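Local coordinates for protein BrkA translocator (Bordetella pertussis, PDB 3QQ2) that forms the outer-membrane beta-barrel pore through which the passenger domain of BrkA, a protein that inhibits the classical complement pathway, reaches the bacterial surface, at residues D153-Q159 with G193-R199; N185-L189 with T217-S222. The protein carries 1 engineered substitution. All coordinates share one frame; numbering follows the deposited sequence.

Contact 1: D153-Q159 with G193-R199; sequences DWFAEPQ and GLRFGRR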
ATOM      1  N   ASP A 153     -26.891  33.476 -39.973  1.00 87.64           N
ATOM      2  CA  ASP A 153     -25.960  33.583 -38.834  1.00 84.94           C
ATOM      3  C   ASP A 153     -25.699  32.306 -38.038  1.00 82.66           C
ATOM      4  O   ASP A 153     -25.070  32.357 -36.982  1.00 80.64           O
ATOM      5  CB  ASP A 153     -26.384  34.708 -37.883  1.00 84.90           C
ATOM      6  CG  ASP A 153     -26.791  35.951 -38.613  1.00 87.87           C
ATOM      7  OD1 ASP A 153     -25.913  36.587 -39.242  1.00 89.39           O
ATOM      8  OD2 ASP A 153     -28.002  36.275 -38.577  1.00 91.32           O
ATOM      9  N   TRP A 154     -26.202  31.176 -38.535  1.00 82.90           N
ATOM     10  CA  TRP A 154     -25.829  29.850 -38.043  1.00 80.81           C
ATOM     11  C   TRP A 154     -24.387  29.565 -38.438  1.00 80.07           C
ATOM     12  O   TRP A 154     -23.959  29.900 -39.540  1.00 80.93           O
ATOM     13  CB  TRP A 154     -26.708  28.764 -38.676  1.00 82.03           C
ATOM     14  CG  TRP A 154     -28.157  28.790 -38.326  1.00 81.01           C
ATOM     15  CD1 TRP A 154     -29.122  29.521 -38.940  1.00 81.98           C
ATOM     16  CD2 TRP A 154     -28.825  28.016 -37.313  1.00 78.92           C
ATOM     17  NE1 TRP A 154     -30.349  29.271 -38.370  1.00 81.86           N
ATOM     18  CE2 TRP A 154     -30.198  28.351 -37.369  1.00 79.36           C
ATOM     19  CE3 TRP A 154     -28.399  27.074 -36.365  1.00 77.21           C
ATOM     20  CZ2 TRP A 154     -31.152  27.787 -36.509  1.00 77.96           C
ATOM     21  CZ3 TRP A 154     -29.354  26.506 -35.511  1.00 76.30           C
ATOM     22  CH2 TRP A 154     -30.713  26.872 -35.591  1.00 76.59           C
ATOM     23  N   PHE A 155     -23.643  28.921 -37.555  1.00 78.45           N
ATOM     24  CA  PHE A 155     -22.268  28.546 -37.872  1.00 78.39           C
ATOM     25  C   PHE A 155     -22.033  27.063 -37.698  1.00 78.56           C
ATOM     26  O   PHE A 155     -22.784  26.372 -37.012  1.00 77.79           O
ATOM     27  CB  PHE A 155     -21.266  29.326 -37.009  1.00 76.61           C
ATOM     28  CG  PHE A 155     -21.433  29.096 -35.540  1.00 74.24           C
ATOM     29  CD1 PHE A 155     -22.458  29.705 -34.840  1.00 73.92           C
ATOM     30  CD2 PHE A 155     -20.573  28.261 -34.861  1.00 73.16           C
ATOM     31  CE1 PHE A 155     -22.621  29.489 -33.488  1.00 73.06           C
ATOM     32  CE2 PHE A 155     -20.731  28.034 -33.498  1.00 72.27           C
ATOM     33  CZ  PHE A 155     -21.759  28.643 -32.814  1.00 71.85           C
ATOM     34  N   ALA A 156     -20.959  26.597 -38.317  1.00 79.87           N
ATOM     35  CA  ALA A 156     -20.493  25.228 -38.177  1.00 80.96           C
ATOM     36  C   ALA A 156     -19.043  25.282 -37.716  1.00 80.50           C
ATOM     37  O   ALA A 156     -18.280  26.147 -38.158  1.00 80.73           O
ATOM     38  CB  ALA A 156     -20.604  24.505 -39.507  1.00 82.85           C
ATOM     39  N   GLU A 157     -18.649  24.372 -36.832  1.00 80.50           N
ATOM     40  CA  GLU A 157     -17.319  24.495 -36.244  1.00 80.20           C
ATOM     41  C   GLU A 157     -16.656  23.202 -35.856  1.00 79.74           C
ATOM     42  O   GLU A 157     -16.786  22.767 -34.726  1.00 78.33           O
ATOM     43  CB  GLU A 157     -17.361  25.411 -35.033  1.00 78.95           C
ATOM     44  CG  GLU A 157     -15.997  25.942 -34.619  1.00 80.08           C
ATOM     45  CD  GLU A 157     -16.099  26.916 -33.462  1.00 81.61           C
ATOM     46  OE1 GLU A 157     -15.947  28.147 -33.696  1.00 82.75           O
ATOM     47  OE2 GLU A 157     -16.359  26.442 -32.328  1.00 81.15           O
ATOM     48  N   PRO A 158     -15.922  22.599 -36.793  1.00 81.44           N
ATOM     49  CA  PRO A 158     -15.130  21.415 -36.475  1.00 81.86           C
ATOM     50  C   PRO A 158     -13.960  21.775 -35.569  1.00 80.93           C
ATOM     51  O   PRO A 158     -13.337  22.822 -35.759  1.00 80.54           O
ATOM     52  CB  PRO A 158     -14.616  20.954 -37.840  1.00 83.64           C
ATOM     53  CG  PRO A 158     -14.746  22.145 -38.733  1.00 84.27           C
ATOM     54  CD  PRO A 158     -15.924  22.903 -38.235  1.00 83.29           C
ATOM     55  N   GLN A 159     -13.668  20.915 -34.598  1.00 80.73           N
ATOM     56  CA  GLN A 159     -12.566  21.168 -33.680  1.00 80.50           C
ATOM     57  C   GLN A 159     -11.724  19.922 -33.361  1.00 81.03           C
ATOM     58  O   GLN A 159     -12.232  18.806 -33.271  1.00 81.91           O
ATOM     59  CB  GLN A 159     -13.073  21.843 -32.396  1.00 78.91           C
ATOM     60  CG  GLN A 159     -14.119  21.033 -31.604  1.00 80.19           C
ATOM     61  CD  GLN A 159     -15.186  21.905 -30.918  1.00 81.08           C
ATOM     62  OE1 GLN A 159     -15.782  21.501 -29.905  1.00 81.54           O
ATOM     63  NE2 GLN A 159     -15.442  23.093 -31.475  1.00 80.84           N
ATOM     64  N   GLY A 193     -14.775  16.703 -32.688  1.00 71.39           N
ATOM     65  CA  GLY A 193     -16.085  17.254 -32.384  1.00 70.13           C
ATOM     66  C   GLY A 193     -16.538  18.312 -33.370  1.00 70.29           C
ATOM     67  O   GLY A 193     -15.749  18.835 -34.170  1.00 70.60           O
ATOM     68  N   LEU A 194     -17.829  18.629 -33.305  1.00 69.93           N
ATOM     69  CA  LEU A 194     -18.429  19.646 -34.147  1.00 69.52           C
ATOM     70  C   LEU A 194     -19.541  20.353 -33.392  1.00 68.56           C
ATOM     71  O   LEU A 194     -20.362  19.693 -32.755  1.00 69.14           O
ATOM     72  CB  LEU A 194     -19.004  18.976 -35.378  1.00 71.57           C
ATOM     73  CG  LEU A 194     -19.712  19.831 -36.420  1.00 72.31           C
ATOM     74  CD1 LEU A 194     -18.740  20.384 -37.457  1.00 72.24           C
ATOM     75  CD2 LEU A 194     -20.750  18.976 -37.084  1.00 72.52           C
ATOM     76  N   ARG A 195     -19.567  21.685 -33.447  1.00 67.44           N
ATOM     77  CA  ARG A 195     -20.741  22.433 -32.954  1.00 66.94           C
ATOM     78  C   ARG A 195     -21.518  23.184 -34.055  1.00 67.83           C
ATOM     79  O   ARG A 195     -20.923  23.711 -34.997  1.00 68.85           O
ATOM     80  CB  ARG A 195     -20.412  23.325 -31.732  1.00 65.03           C
ATOM     81  CG  ARG A 195     -19.429  24.481 -31.934  1.00 64.88           C
ATOM     82  CD  ARG A 195     -18.715  24.886 -30.584  1.00 64.51           C
ATOM     83  NE  ARG A 195     -19.279  26.052 -29.875  1.00 62.35           N
ATOM     84  CZ  ARG A 195     -18.993  27.328 -30.162  1.00 60.86           C
ATOM     85  NH1 ARG A 195     -18.172  27.625 -31.162  1.00 58.73           N
ATOM     86  NH2 ARG A 195     -19.541  28.321 -29.460  1.00 59.10           N
ATOM     87  N   PHE A 196     -22.844  23.190 -33.947  1.00 67.71           N
ATOM     88  CA  PHE A 196     -23.687  23.991 -34.809  1.00 68.93           C
ATOM     89  C   PHE A 196     -24.403  24.991 -33.956  1.00 69.35           C
ATOM     90  O   PHE A 196     -25.049  24.612 -32.987  1.00 69.86           O
ATOM     91  CB  PHE A 196     -24.773  23.150 -35.459  1.00 70.17           C
ATOM     92  CG  PHE A 196     -24.295  22.291 -36.572  1.00 69.93           C
ATOM     93  CD1 PHE A 196     -23.545  22.831 -37.607  1.00 68.94           C
ATOM     94  CD2 PHE A 196     -24.615  20.933 -36.592  1.00 69.42           C
ATOM     95  CE1 PHE A 196     -23.108  22.038 -38.649  1.00 71.28           C
ATOM     96  CE2 PHE A 196     -24.180  20.123 -37.616  1.00 71.39           C
ATOM     97  CZ  PHE A 196     -23.426  20.671 -38.661  1.00 72.43           C
ATOM     98  N   GLY A 197     -24.344  26.263 -34.315  1.00 70.27           N
ATOM     99  CA  GLY A 197     -25.159  27.236 -33.608  1.00 71.20           C
ATOM    100  C   GLY A 197     -25.661  28.353 -34.487  1.00 73.50           C
ATOM    101  O   GLY A 197     -25.424  28.369 -35.704  1.00 74.41           O
ATOM    102  N   ARG A 198     -26.370  29.284 -33.856  1.00 74.46           N
ATOM    103  CA  ARG A 198     -26.758  30.544 -34.488  1.00 76.51           C
ATOM    104  C   ARG A 198     -26.230  31.709 -33.645  1.00 75.63           C
ATOM    105  O   ARG A 198     -26.375  31.716 -32.414  1.00 74.54           O
ATOM    106  CB  ARG A 198     -28.285  30.615 -34.708  1.00 78.13           C
ATOM    107  CG  ARG A 198     -28.802  31.907 -35.355  1.00 80.67           C
ATOM    108  CD  ARG A 198     -30.136  31.676 -36.048  1.00 85.14           C
ATOM    109  NE  ARG A 198     -31.043  32.828 -36.020  1.00 88.90           N
ATOM    110  CZ  ARG A 198     -31.979  33.032 -35.086  1.00 90.31           C
ATOM    111  NH1 ARG A 198     -32.128  32.159 -34.084  1.00 89.68           N
ATOM    112  NH2 ARG A 198     -32.766  34.109 -35.148  1.00 90.50           N
ATOM    113  N   ARG A 199     -25.578  32.662 -34.313  1.00 76.60           N
ATOM    114  CA  ARG A 199     -25.168  33.913 -33.681  1.00 76.99           C
ATOM    115  C   ARG A 199     -26.406  34.804 -33.690  1.00 78.43           C
ATOM    116  O   ARG A 199     -26.886  35.183 -34.756  1.00 80.16           O
ATOM    117  CB  ARG A 199     -24.024  34.561 -34.467  1.00 77.38           C
ATOM    118  CG  ARG A 199     -23.644  35.973 -34.011  1.00 79.56           C
ATOM    119  CD  ARG A 199     -22.443  35.990 -33.066  1.00 80.98           C
ATOM    120  NE  ARG A 199     -21.176  35.757 -33.771  1.00 83.95           N
ATOM    121  CZ  ARG A 199     -20.057  35.286 -33.205  1.00 84.18           C
ATOM    122  NH1 ARG A 199     -20.017  34.992 -31.909  1.00 83.55           N
ATOM    123  NH2 ARG A 199     -18.963  35.102 -33.938  1.00 84.68           N
TER
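Gly193 and Gln159 open a ladder of antiparallel bonds, Gln159 N donating to Gly193 O at 3.0 Å, while the Gln159 OE1 atom is hydrogen-bonded to Arg213. Leu194 then lays its CD1 branch across the ring of Pro158, 3.9 Å from CD. With CG between backbone N and carbonyl carbon (chi1 64°), and a bend at chi3, Arg195 runs alongside Glu157; NH1 meets OE2 edge-on in a salt bridge, modelled so short that its length is doubtful. Phe155 CE2 lies 3.5 Å above one face of that guanidinium, and Tyr211 adds a cation-pi contact. Side chains alternate between the two faces of the wall, as in a transmembrane beta-barrel: Glu157, Arg195 and the Phe155 ring on one, Ala156, Leu194 and Phe196 on the other, which probably faces outward. There Phe196 brings its CE1 edge 3.6 Å from Ala156 CB. Gly197 has no side chain, and the Phe155 ring folds beneath its backbone, Gly197 N lying 3.7 Å above the ring plane over its centre. Arg198 passes over the indole of Trp154, CD making a CH-pi contact 3.6 Å from the five-membered ring's centroid. Arg199 N closes the ladder on Asp153 O in a nearly straight bond (2.7 Å, 176°).

Contact 2: N185-L189 with T217-S222; sequences NTATL and TQEFKS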
ATOM      1  N   ASN A 185       1.328   7.119 -13.954  1.00 81.34           N
ATOM      2  CA  ASN A 185       0.708   7.042 -15.268  1.00 81.27           C
ATOM      3  C   ASN A 185       0.950   8.325 -16.085  1.00 78.43           C
ATOM      4  O   ASN A 185       1.165   9.385 -15.526  1.00 76.45           O
ATOM      5  CB  ASN A 185      -0.782   6.753 -15.122  1.00 81.96           C
ATOM      6  CG  ASN A 185      -1.475   7.725 -14.178  1.00 82.94           C
ATOM      7  OD1 ASN A 185      -2.093   7.306 -13.191  1.00 86.63           O
ATOM      8  ND2 ASN A 185      -1.373   9.029 -14.468  1.00 82.81           N
ATOM      9  N   THR A 186       0.905   8.195 -17.407  1.00 78.23           N
ATOM     10  CA  THR A 186       1.244   9.247 -18.367  1.00 76.60           C
ATOM     11  C   THR A 186       0.377   9.034 -19.617  1.00 76.65           C
ATOM     12  O   THR A 186       0.529   8.025 -20.300  1.00 78.32           O
ATOM     13  CB  THR A 186       2.768   9.221 -18.713  1.00 77.51           C
ATOM     14  OG1 THR A 186       3.014   9.875 -19.959  1.00 76.72           O
ATOM     15  CG2 THR A 186       3.292   7.805 -18.821  1.00 80.66           C
ATOM     16  N   ALA A 187      -0.523   9.979 -19.916  1.00 74.92           N
ATOM     17  CA  ALA A 187      -1.625   9.741 -20.895  1.00 74.86           C
ATOM     18  C   ALA A 187      -1.869  10.758 -22.033  1.00 73.61           C
ATOM     19  O   ALA A 187      -2.028  11.956 -21.784  1.00 72.18           O
ATOM     20  CB  ALA A 187      -2.948   9.492 -20.140  1.00 74.19           C
ATOM     21  N   THR A 188      -1.955  10.250 -23.264  1.00 74.36           N
ATOM     22  CA  THR A 188      -2.428  11.017 -24.433  1.00 73.43           C
ATOM     23  C   THR A 188      -3.960  10.982 -24.647  1.00 72.57           C
ATOM     24  O   THR A 188      -4.603   9.975 -24.378  1.00 73.06           O
ATOM     25  CB  THR A 188      -1.703  10.565 -25.721  1.00 75.29           C
ATOM     26  OG1 THR A 188      -0.435  11.228 -25.800  1.00 75.64           O
ATOM     27  CG2 THR A 188      -2.507  10.905 -26.967  1.00 75.49           C
ATOM     28  N   LEU A 189      -4.523  12.114 -25.085  1.00 71.12           N
ATOM     29  CA  LEU A 189      -5.910  12.225 -25.550  1.00 70.63           C
ATOM     30  C   LEU A 189      -5.945  12.852 -26.908  1.00 71.24           C
ATOM     31  O   LEU A 189      -5.194  13.794 -27.182  1.00 69.94           O
ATOM     32  CB  LEU A 189      -6.776  13.084 -24.631  1.00 68.30           C
ATOM     33  CG  LEU A 189      -7.574  12.364 -23.544  1.00 68.25           C
ATOM     34  CD1 LEU A 189      -6.630  11.733 -22.498  1.00 68.48           C
ATOM     35  CD2 LEU A 189      -8.617  13.275 -22.881  1.00 64.58           C
ATOM     36  N   THR A 217     -14.031  11.216 -28.165  1.00 83.84           N
ATOM     37  CA  THR A 217     -12.710  11.245 -27.547  1.00 84.18           C
ATOM     38  C   THR A 217     -12.249   9.887 -27.043  1.00 86.30           C
ATOM     39  O   THR A 217     -13.051   9.060 -26.600  1.00 87.47           O
ATOM     40  CB  THR A 217     -12.601  12.298 -26.429  1.00 82.06           C
ATOM     41  OG1 THR A 217     -11.225  12.635 -26.237  1.00 81.96           O
ATOM     42  CG2 THR A 217     -13.186  11.798 -25.118  1.00 82.03           C
ATOM     43  N   GLN A 218     -10.944   9.673 -27.117  1.00 87.56           N
ATOM     44  CA  GLN A 218     -10.354   8.435 -26.648  1.00 90.36           C
ATOM     45  C   GLN A 218      -9.081   8.729 -25.875  1.00 89.86           C
ATOM     46  O   GLN A 218      -8.645   9.878 -25.803  1.00 88.07           O
ATOM     47  CB  GLN A 218     -10.052   7.512 -27.833  1.00 93.15           C
ATOM     48  CG  GLN A 218      -9.053   8.097 -28.851  1.00 94.16           C
ATOM     49  CD  GLN A 218      -8.322   7.022 -29.656  1.00 98.58           C
ATOM     50  OE1 GLN A 218      -7.093   7.071 -29.794  1.00 99.04           O
ATOM     51  NE2 GLN A 218      -9.073   6.042 -30.187  1.00100.55           N
ATOM     52  N   GLU A 219      -8.475   7.678 -25.329  1.00 92.15           N
ATOM     53  CA  GLU A 219      -7.291   7.795 -24.492  1.00 92.57           C
ATOM     54  C   GLU A 219      -6.354   6.646 -24.682  1.00 95.10           C
ATOM     55  O   GLU A 219      -6.719   5.552 -24.308  1.00 96.88           O
ATOM     56  CB  GLU A 219      -7.687   7.687 -23.022  1.00 91.83           C
ATOM     57  CG  GLU A 219      -8.443   8.844 -22.432  1.00 90.73           C
ATOM     58  CD  GLU A 219      -8.179   8.991 -20.945  1.00 90.23           C
ATOM     59  OE1 GLU A 219      -7.540   8.079 -20.353  1.00 90.51           O
ATOM     60  OE2 GLU A 219      -8.613  10.024 -20.379  1.00 89.14           O
ATOM     61  N   PHE A 220      -5.140   6.852 -25.184  1.00 96.54           N
ATOM     62  CA  PHE A 220      -4.110   5.896 -24.774  1.00 99.32           C
ATOM     63  C   PHE A 220      -3.370   6.387 -23.535  1.00 98.41           C
ATOM     64  O   PHE A 220      -2.829   7.491 -23.519  1.00 96.89           O
ATOM     65  CB  PHE A 220      -3.187   5.390 -25.892  1.00101.41           C
ATOM     66  CG  PHE A 220      -2.761   3.929 -25.703  1.00105.20           C
ATOM     67  CD1 PHE A 220      -3.670   2.874 -25.934  1.00107.14           C
ATOM     68  CD2 PHE A 220      -1.465   3.603 -25.266  1.00106.91           C
ATOM     69  CE1 PHE A 220      -3.293   1.522 -25.751  1.00109.20           C
ATOM     70  CE2 PHE A 220      -1.080   2.245 -25.084  1.00109.35           C
ATOM     71  CZ  PHE A 220      -2.004   1.210 -25.331  1.00110.12           C
ATOM     72  N   LYS A 221      -3.408   5.554 -22.493  1.00 99.99           N
ATOM     73  CA  LYS A 221      -2.783   5.804 -21.193  1.00 99.97           C
ATOM     74  C   LYS A 221      -1.739   4.718 -20.922  1.00102.28           C
ATOM     75  O   LYS A 221      -2.096   3.553 -20.746  1.00104.52           O
ATOM     76  CB  LYS A 221      -3.859   5.809 -20.088  1.00 99.31           C
ATOM     77  CG  LYS A 221      -3.337   5.576 -18.649  1.00100.24           C
ATOM     78  CD  LYS A 221      -4.288   6.111 -17.555  1.00100.60           C
ATOM     79  CE  LYS A 221      -5.589   5.301 -17.418  1.00102.33           C
ATOM     80  NZ  LYS A 221      -6.732   5.978 -18.093  1.00102.33           N
ATOM     81  N   SER A 222      -0.458   5.092 -20.892  1.00102.45           N
ATOM     82  CA  SER A 222       0.635   4.118 -20.702  1.00104.57           C
ATOM     83  C   SER A 222       0.758   3.632 -19.258  1.00104.90           C
ATOM     84  O   SER A 222       0.815   2.423 -19.009  1.00107.11           O
ATOM     85  CB  SER A 222       1.971   4.687 -21.181  1.00104.48           C
ATOM     86  OG  SER A 222       1.957   4.874 -22.583  1.00105.08           O
TER
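Leu189 and Glu219, a non-hydrogen-bonded pair, stand side by side and point the same way off the sheet, an apolar branch laid along the stem of an acid. Leu189 CD1 does the touching, 3.4 Å from Glu219 CG and equally near the carboxylate oxygen OE2, while Leu189 CG rests against the backbone oxygen of Gln218. Glu219 sets its CG anti to its own carbonyl carbon (chi1 -71°) and continues extended, which carries the carboxylate up past the leucine. There its other oxygen, OE1, receives Lys221 NZ in a salt bridge whose hydrogen bond is weak, at 3.2 Å. The lysine reaches it by leaving the backbone with CG anti to N (chi1 160°) and then bending at chi3 and chi4, so that the ammonium curls back along its own strand. Opposite the base of this arch sits Ala187, its CB 3.8 Å from Lys221 CB.

Thr188 and Phe220 leave from the other face. The Phe220 ring swings away from the neighbouring strand, and what joins this pair is backbone: Thr188 N donates to Phe220 O at 2.9 Å. Next in the ladder, Ser222 N bonds to Thr186 O at 3.2 Å, with Thr186 CG2 and Ser222 CB loosely abutting. At the far end, Thr217 OG1 is held by Gly190 O and the Arg191 guanidinium. Asn176 of the second subunit packs on Asn185 and Lys221. With strands 154-173 and 241-252 bonded on its flanks, this is the open end of a long antiparallel beta-hairpin, a repeating element of the autotransporter barrel wall.

Overall arrangement
Followed from the N terminus, the chain enters segment 153-159 at the start of strand 154-173, runs along that strand, reverses into the short strand 178-182 and goes on through 185-189 to 193-199, where contact 1 closes the first loop. It next rounds the turn into strand 207-221, whose end at 217-222 closes contact 2 on 185-189. The two loops cross instead of nesting, because their segments alternate along the sequence. Strand 186-201 serves both, bonding to strand 154-173 in contact 1 and to strand 207-221 in contact 2, with the contact centres about 27 Å apart. Three consecutive barrel staves are thereby joined at opposite ends of the shared one.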